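Local coordinates for leucyl-trna synthetase (Plasmodium knowlesi, PDB 5FOF), which probably hydrolyses mischarged tRNA(Leu) as the editing domain of the synthetase that attaches leucine to its tRNA, at residues M172-K175 / G176-V180. Residues are numbered along the deposited sequence; the frame is centred on the assembly and turned at random.
Sequences MKIK and GEELV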
# COMPACT_ATOMS: atom_id res chain seq x y z
N MET A 172 10.30 -11.97 -8.91
CA MET A 172 10.17 -12.97 -7.86
C MET A 172 8.79 -13.00 -7.24
O MET A 172 8.00 -12.11 -7.42
CB MET A 172 11.25 -12.76 -6.77
CG MET A 172 10.84 -11.99 -5.52
SD MET A 172 12.17 -11.76 -4.30
CE MET A 172 13.03 -13.34 -4.42
N LYS A 173 8.55 -14.05 -6.47
CA LYS A 173 7.29 -14.30 -5.78
C LYS A 173 7.65 -14.60 -4.33
O LYS A 173 8.38 -15.55 -4.06
CB LYS A 173 6.66 -15.50 -6.45
CG LYS A 173 5.40 -16.09 -5.83
CD LYS A 173 4.94 -17.23 -6.74
CE LYS A 173 3.74 -17.99 -6.22
NZ LYS A 173 3.19 -18.85 -7.31
N ILE A 174 7.18 -13.78 -3.40
CA ILE A 174 7.51 -13.96 -1.98
C ILE A 174 6.33 -13.73 -1.06
O ILE A 174 5.45 -12.92 -1.35
CB ILE A 174 8.66 -13.05 -1.52
CG1 ILE A 174 8.49 -11.64 -2.11
CG2 ILE A 174 10.00 -13.65 -1.90
CD1 ILE A 174 9.26 -10.59 -1.35
N LYS A 175 6.36 -14.42 0.08
CA LYS A 175 5.33 -14.28 1.08
C LYS A 175 5.56 -12.96 1.79
O LYS A 175 6.69 -12.53 1.94
CB LYS A 175 5.34 -15.43 2.10
CG LYS A 175 4.71 -16.73 1.62
CD LYS A 175 4.24 -17.59 2.79
CE LYS A 175 3.77 -18.97 2.34
NZ LYS A 175 2.97 -19.67 3.40
N GLY A 176 4.47 -12.34 2.23
CA GLY A 176 4.53 -11.08 2.93
C GLY A 176 5.40 -11.10 4.17
O GLY A 176 5.90 -10.05 4.56
N GLU A 177 5.50 -12.27 4.80
CA GLU A 177 6.49 -12.61 5.84
C GLU A 177 7.86 -12.01 5.57
O GLU A 177 8.47 -11.45 6.45
CB GLU A 177 6.73 -14.13 5.85
CG GLU A 177 5.86 -14.93 6.80
CD GLU A 177 6.17 -16.41 6.72
OE1 GLU A 177 6.49 -16.92 5.62
OE2 GLU A 177 6.07 -17.06 7.79
N GLU A 178 8.33 -12.21 4.35
CA GLU A 178 9.66 -11.81 3.93
C GLU A 178 9.83 -10.29 3.92
O GLU A 178 10.90 -9.79 4.22
CB GLU A 178 9.98 -12.39 2.55
CG GLU A 178 9.95 -13.91 2.46
CD GLU A 178 11.00 -14.59 3.34
OE1 GLU A 178 12.18 -14.18 3.30
OE2 GLU A 178 10.64 -15.55 4.07
N LEU A 179 8.77 -9.58 3.58
CA LEU A 179 8.79 -8.11 3.55
C LEU A 179 8.70 -7.49 4.94
O LEU A 179 9.08 -6.34 5.11
CB LEU A 179 7.63 -7.58 2.69
CG LEU A 179 7.52 -8.12 1.27
CD1 LEU A 179 6.28 -7.57 0.61
CD2 LEU A 179 8.75 -7.77 0.47
N VAL A 180 8.17 -8.20 5.92
CA VAL A 180 7.94 -7.59 7.23
C VAL A 180 9.25 -7.08 7.84
O VAL A 180 10.29 -7.72 7.73
CB VAL A 180 7.18 -8.54 8.17
CG1 VAL A 180 7.21 -8.08 9.63
CG2 VAL A 180 5.73 -8.64 7.71
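K175 O, the last carbonyl of the strand, accepts the amide of E178 (N to O 2.9 Å, N-H...O 149°), a bond that spans the turn where strand 170-175 passes into a short, weakly bonded helix at 176-179. The same oxygen, K175 O, lies 3.3 Å from E178 CB. Within the helix, G176 O receives weak bonds from the amides of L179 and V180. On the buried side, I174 CD1 meets L179 CD2 at 3.4 Å, the two side chains crossing at about a right angle. I174 carries CG1 between its backbone N and carbonyl carbon (chi1 42°), an orientation that sends CD1 across to the leucine methyl. This strand-to-helix turn ends strand 170-175 of the mixed sheet of the editing domain, where I174 and G176 still bond by their backbones to Y103 and E101, and L179 packs on I196 of strand 194-198. K175 and E177 run side by side and point the same way, the lysine chain extended beyond CG. They touch through K175 CD and E177 OE1 at 3.7 Å, whereas K175 NZ stays 5.0 Å from E177 OE1; the opposite charges probably attract without forming a salt bridge. E178 bends at chi2 (-63°), which turns its carboxylate away from the turn toward helix 43-55. There E178 OE1 pairs with R52 in a salt bridge and takes a hydrogen bond from N53, a residue that I174 also touches.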